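Local coordinates for CghA (Chaetomium globosum, PDB 6KBC), which belongs to the Diels-Alderase family, with two calycin-type beta domains, and holds a bound WK1 molecule in a pocket, at residues A239-Y252 and E380-S394. Sequence-based numbering, arbitrary orientation.
Sequences ATDALFVRAQAGPY and ESVHGWGMTGEVELS
Strands 241-249 and 382-392 pair antiparallel in the C-terminal calycin-type domain; the first carries A242 and F244 of the WK1 pocket. Paired backbone bonds run from A242-V391 to Q248-W385; V391 N to A242 O is 2.7 Å and lies in the carbonyl plane. Beyond them, L393 N binds T240 O from above the carbonyl plane. T240 and D241 together face V260 on strand 252-261, a classic beta bulge.

On the face with A242 and F244, A242 CB meets V391 CB at 3.9 Å. With CG anti to the backbone N (chi1 175°), the F244 ring is swung so that its CE2 edge meets M387 CG in plane, at 3.9 Å. M387 SD lies 5.3 Å from the ring centroid, an oblique Met-aromatic contact. R246, on the same face, forms salt bridges with D52 and D227, joining this sheet to strands 46-54 and 223-231.

On the other face, L243 CD1 lies alongside E390 CG. V245 CG2 and T388 CG2 touch at 4.0 Å. T388 OG1 donates to E390 OE1, which H345 also binds.

G386 lets the strands approach closely: its CA is 3.7 Å from A247 CA. A type II' turn from A249 to Y252 leads into strand 252-261, and E380 and V382 pack against it. Y252 OH gives a very short 2.5 Å bond to E380 OE2, the carboxylate carbon lying at the ring edge. R277 and L375 N also hold this carboxylate. V382 packs CG1 on P251 CD and CG2 on A249 CB. The domain's first and last long strands thus pair and close its sheet on itself, as in the up-and-down barrels of the calycin clan; WK1 lies on the face turned to strand 46-54.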
loop_
_atom_site.group_PDB
_atom_site.type_symbol
_atom_site.label_atom_id
_atom_site.label_comp_id
_atom_site.label_asym_id
_atom_site.label_seq_id
_atom_site.Cartn_x
_atom_site.Cartn_y
_atom_site.Cartn_z
ATOM N N ALA A 239 8.262 -12.192 7.627
ATOM C CA ALA A 239 6.813 -12.199 7.784
ATOM C C ALA A 239 6.208 -13.506 7.288
ATOM O O ALA A 239 6.742 -14.158 6.384
ATOM C CB ALA A 239 6.163 -11.022 7.023
ATOM N N THR A 240 5.065 -13.876 7.877
ATOM C CA THR A 240 4.216 -14.930 7.323
ATOM C C THR A 240 2.924 -14.384 6.740
ATOM O O THR A 240 2.209 -15.120 6.049
ATOM C CB THR A 240 3.866 -15.991 8.380
ATOM O OG1 THR A 240 3.380 -15.354 9.571
ATOM C CG2 THR A 240 5.108 -16.830 8.727
ATOM N N ASP A 241 2.625 -13.111 6.980
ATOM C CA ASP A 241 1.354 -12.535 6.575
ATOM C C ASP A 241 1.524 -11.033 6.419
ATOM O O ASP A 241 2.118 -10.379 7.281
ATOM C CB ASP A 241 0.263 -12.853 7.603
ATOM C CG ASP A 241 -1.127 -12.865 7.000
ATOM O OD1 ASP A 241 -1.564 -11.810 6.489
ATOM O OD2 ASP A 241 -1.773 -13.932 7.009
ATOM N N ALA A 242 1.005 -10.495 5.325
ATOM C CA ALA A 242 0.980 -9.053 5.128
ATOM C C ALA A 242 -0.400 -8.696 4.606
ATOM O O ALA A 242 -0.912 -9.366 3.707
ATOM C CB ALA A 242 2.071 -8.595 4.151
ATOM N N LEU A 243 -1.019 -7.677 5.191
ATOM C CA LEU A 243 -2.338 -7.233 4.759
ATOM C C LEU A 243 -2.294 -5.744 4.458
ATOM O O LEU A 243 -2.071 -4.934 5.365
ATOM C CB LEU A 243 -3.395 -7.509 5.821
ATOM C CG LEU A 243 -4.748 -6.842 5.511
ATOM C CD1 LEU A 243 -5.373 -7.455 4.278
ATOM C CD2 LEU A 243 -5.670 -6.973 6.714
ATOM N N PHE A 244 -2.515 -5.391 3.196
ATOM C CA PHE A 244 -2.770 -4.009 2.787
ATOM C C PHE A 244 -4.268 -3.782 2.694
ATOM O O PHE A 244 -4.984 -4.609 2.128
ATOM C CB PHE A 244 -2.143 -3.701 1.425
ATOM C CG PHE A 244 -2.477 -2.308 0.910
ATOM C CD1 PHE A 244 -1.702 -1.219 1.276
ATOM C CD2 PHE A 244 -3.575 -2.097 0.082
ATOM C CE1 PHE A 244 -2.011 0.082 0.815
ATOM C CE2 PHE A 244 -3.896 -0.810 -0.388
ATOM C CZ PHE A 244 -3.114 0.277 -0.012
ATOM N N VAL A 245 -4.749 -2.650 3.219
ATOM C CA VAL A 245 -6.149 -2.266 3.049
ATOM C C VAL A 245 -6.220 -0.791 2.719
ATOM O O VAL A 245 -5.573 0.028 3.376
ATOM C CB VAL A 245 -6.999 -2.501 4.317
ATOM C CG1 VAL A 245 -8.422 -2.029 4.091
ATOM C CG2 VAL A 245 -6.979 -3.937 4.746
ATOM N N ARG A 246 -7.069 -0.439 1.758
ATOM C CA ARG A 246 -7.568 0.929 1.664
ATOM C C ARG A 246 -9.042 0.840 1.332
ATOM O O ARG A 246 -9.405 0.197 0.347
ATOM C CB ARG A 246 -6.836 1.747 0.603
ATOM C CG ARG A 246 -7.292 3.216 0.631
ATOM C CD ARG A 246 -6.768 4.011 -0.549
ATOM N NE ARG A 246 -5.341 3.814 -0.781
ATOM C CZ ARG A 246 -4.368 4.307 -0.018
ATOM N NH1 ARG A 246 -4.647 5.052 1.050
ATOM N NH2 ARG A 246 -3.104 4.077 -0.350
ATOM N N ALA A 247 -9.887 1.451 2.157
ATOM C CA ALA A 247 -11.321 1.316 1.966
ATOM C C ALA A 247 -12.015 2.588 2.409
ATOM O O ALA A 247 -11.552 3.278 3.318
ATOM C CB ALA A 247 -11.907 0.144 2.757
ATOM N N GLN A 248 -13.167 2.843 1.800
ATOM C CA GLN A 248 -14.031 3.958 2.176
ATOM C C GLN A 248 -15.457 3.444 2.286
ATOM O O GLN A 248 -15.929 2.731 1.393
ATOM C CB GLN A 248 -13.960 5.096 1.152
ATOM C CG GLN A 248 -14.918 6.259 1.505
ATOM C CD GLN A 248 -14.802 7.430 0.550
ATOM O OE1 GLN A 248 -14.759 7.252 -0.665
ATOM N NE2 GLN A 248 -14.707 8.629 1.102
ATOM N N ALA A 249 -16.130 3.777 3.384
ATOM C CA ALA A 249 -17.523 3.370 3.592
ATOM C C ALA A 249 -18.216 4.485 4.355
ATOM O O ALA A 249 -17.908 4.716 5.527
ATOM C CB ALA A 249 -17.624 2.046 4.356
ATOM N N GLY A 250 -19.145 5.176 3.704
ATOM C CA GLY A 250 -19.792 6.309 4.323
ATOM C C GLY A 250 -18.772 7.355 4.718
ATOM O O GLY A 250 -17.903 7.727 3.930
ATOM N N PRO A 251 -18.834 7.829 5.965
ATOM C CA PRO A 251 -17.853 8.824 6.421
ATOM C C PRO A 251 -16.484 8.239 6.729
ATOM O O PRO A 251 -15.562 9.005 7.033
ATOM C CB PRO A 251 -18.495 9.371 7.699
ATOM C CG PRO A 251 -19.223 8.183 8.247
ATOM C CD PRO A 251 -19.748 7.425 7.046
ATOM N N TYR A 252 -16.317 6.921 6.663
ATOM C CA TYR A 252 -15.107 6.266 7.151
ATOM C C TYR A 252 -14.122 6.039 6.023
ATOM O O TYR A 252 -14.493 5.553 4.943
ATOM C CB TYR A 252 -15.444 4.930 7.815
ATOM C CG TYR A 252 -16.263 5.088 9.049
ATOM C CD1 TYR A 252 -15.730 5.676 10.185
ATOM C CD2 TYR A 252 -17.593 4.709 9.066
ATOM C CE1 TYR A 252 -16.499 5.833 11.325
ATOM C CE2 TYR A 252 -18.363 4.867 10.180
ATOM C CZ TYR A 252 -17.813 5.428 11.310
ATOM O OH TYR A 252 -18.595 5.573 12.433
ATOM N N GLU A 380 -25.406 2.274 13.305
ATOM C CA GLU A 380 -24.717 2.611 12.071
ATOM C C GLU A 380 -24.422 1.357 11.256
ATOM O O GLU A 380 -23.953 0.342 11.783
ATOM C CB GLU A 380 -23.423 3.343 12.388
ATOM C CG GLU A 380 -22.685 3.777 11.164
ATOM C CD GLU A 380 -21.550 4.692 11.507
ATOM O OE1 GLU A 380 -21.432 5.757 10.855
ATOM O OE2 GLU A 380 -20.752 4.318 12.401
ATOM N N SER A 381 -24.707 1.432 9.962
ATOM C CA SER A 381 -24.415 0.341 9.041
ATOM C C SER A 381 -24.048 0.989 7.706
ATOM O O SER A 381 -24.919 1.230 6.869
ATOM C CB SER A 381 -25.605 -0.597 8.907
ATOM O OG SER A 381 -25.322 -1.640 8.003
ATOM N N VAL A 382 -22.758 1.281 7.526
ATOM C CA VAL A 382 -22.312 1.993 6.330
ATOM C C VAL A 382 -21.959 0.979 5.250
ATOM O O VAL A 382 -21.834 -0.222 5.515
ATOM C CB VAL A 382 -21.123 2.933 6.626
ATOM C CG1 VAL A 382 -21.580 4.076 7.504
ATOM C CG2 VAL A 382 -19.984 2.181 7.271
ATOM N N HIS A 383 -21.816 1.451 4.019
ATOM C CA HIS A 383 -21.527 0.585 2.887
ATOM C C HIS A 383 -20.506 1.260 1.993
ATOM O O HIS A 383 -20.604 2.457 1.720
ATOM C CB HIS A 383 -22.798 0.234 2.081
ATOM C CG HIS A 383 -22.547 -0.748 0.977
ATOM N ND1 HIS A 383 -22.066 -0.367 -0.261
ATOM C CD2 HIS A 383 -22.622 -2.102 0.948
ATOM C CE1 HIS A 383 -21.901 -1.438 -1.017
ATOM N NE2 HIS A 383 -22.235 -2.504 -0.310
ATOM N N GLY A 384 -19.525 0.500 1.548
ATOM C CA GLY A 384 -18.522 1.088 0.699
ATOM C C GLY A 384 -17.679 0.039 0.031
ATOM O O GLY A 384 -18.058 -1.131 -0.063
ATOM N N TRP A 385 -16.516 0.489 -0.421
ATOM C CA TRP A 385 -15.665 -0.280 -1.306
ATOM C C TRP A 385 -14.216 -0.017 -0.936
ATOM O O TRP A 385 -13.872 1.023 -0.374
ATOM C CB TRP A 385 -15.928 0.101 -2.767
ATOM C CG TRP A 385 -17.299 -0.266 -3.138
ATOM C CD1 TRP A 385 -18.417 0.530 -3.111
ATOM C CD2 TRP A 385 -17.727 -1.556 -3.525
ATOM N NE1 TRP A 385 -19.519 -0.201 -3.487
ATOM C CE2 TRP A 385 -19.122 -1.488 -3.745
ATOM C CE3 TRP A 385 -17.064 -2.774 -3.712
ATOM C CZ2 TRP A 385 -19.863 -2.591 -4.151
ATOM C CZ3 TRP A 385 -17.800 -3.866 -4.131
ATOM C CH2 TRP A 385 -19.189 -3.769 -4.335
ATOM N N GLY A 386 -13.366 -0.965 -1.276
ATOM C CA GLY A 386 -11.963 -0.800 -0.981
ATOM C C GLY A 386 -11.161 -1.853 -1.697
ATOM O O GLY A 386 -11.678 -2.595 -2.536
ATOM N N MET A 387 -9.883 -1.909 -1.365
ATOM C CA MET A 387 -9.049 -2.950 -1.922
ATOM C C MET A 387 -8.271 -3.573 -0.781
ATOM O O MET A 387 -8.018 -2.926 0.241
ATOM C CB MET A 387 -8.087 -2.406 -2.977
ATOM C CG MET A 387 -7.199 -1.322 -2.471
ATOM S SD MET A 387 -6.090 -0.697 -3.749
ATOM C CE MET A 387 -7.281 0.070 -4.879
ATOM N N THR A 388 -7.921 -4.846 -0.942
ATOM C CA THR A 388 -7.013 -5.493 -0.020
ATOM C C THR A 388 -5.918 -6.184 -0.813
ATOM O O THR A 388 -6.127 -6.638 -1.942
ATOM C CB THR A 388 -7.705 -6.541 0.917
ATOM O OG1 THR A 388 -8.257 -7.601 0.137
ATOM C CG2 THR A 388 -8.797 -5.899 1.770
ATOM N N GLY A 389 -4.736 -6.217 -0.215
ATOM C CA GLY A 389 -3.642 -7.009 -0.718
ATOM C C GLY A 389 -3.300 -7.958 0.405
ATOM O O GLY A 389 -2.965 -7.510 1.504
ATOM N N GLU A 390 -3.408 -9.261 0.154
ATOM C CA GLU A 390 -3.357 -10.274 1.206
ATOM C C GLU A 390 -2.215 -11.208 0.856
ATOM O O GLU A 390 -2.337 -12.014 -0.071
ATOM C CB GLU A 390 -4.693 -11.010 1.313
ATOM C CG GLU A 390 -5.862 -10.015 1.385
ATOM C CD GLU A 390 -7.210 -10.683 1.527
ATOM O OE1 GLU A 390 -8.211 -9.947 1.495
ATOM O OE2 GLU A 390 -7.275 -11.927 1.686
ATOM N N VAL A 391 -1.098 -11.080 1.571
ATOM C CA VAL A 391 0.126 -11.795 1.233
ATOM C C VAL A 391 0.411 -12.827 2.311
ATOM O O VAL A 391 0.350 -12.530 3.509
ATOM C CB VAL A 391 1.324 -10.852 1.058
ATOM C CG1 VAL A 391 2.513 -11.647 0.509
ATOM C CG2 VAL A 391 0.950 -9.671 0.132
ATOM N N GLU A 392 0.744 -14.025 1.869
ATOM C CA GLU A 392 1.020 -15.179 2.696
ATOM C C GLU A 392 2.462 -15.578 2.420
ATOM O O GLU A 392 2.898 -15.562 1.261
ATOM C CB GLU A 392 0.080 -16.257 2.259
ATOM C CG GLU A 392 -1.368 -15.954 2.571
ATOM C CD GLU A 392 -2.225 -16.965 1.905
ATOM O OE1 GLU A 392 -1.642 -17.712 1.071
ATOM O OE2 GLU A 392 -3.428 -17.053 2.217
ATOM N N LEU A 393 3.214 -15.913 3.462
ATOM C CA LEU A 393 4.574 -16.381 3.251
ATOM C C LEU A 393 4.819 -17.602 4.120
ATOM O O LEU A 393 4.165 -17.819 5.141
ATOM C CB LEU A 393 5.616 -15.296 3.559
ATOM C CG LEU A 393 5.561 -14.047 2.673
ATOM C CD1 LEU A 393 6.545 -13.050 3.192
ATOM C CD2 LEU A 393 5.873 -14.401 1.236
ATOM N N SER A 394 5.812 -18.378 3.718
ATOM C CA SER A 394 6.067 -19.642 4.384
ATOM C C SER A 394 6.421 -19.430 5.850
ATOM O O SER A 394 6.990 -18.407 6.231
ATOM C CB SER A 394 7.191 -20.385 3.668
ATOM O OG SER A 394 7.457 -21.598 4.352
HETATM O O HOH W 1 -19.391 4.617 0.615
#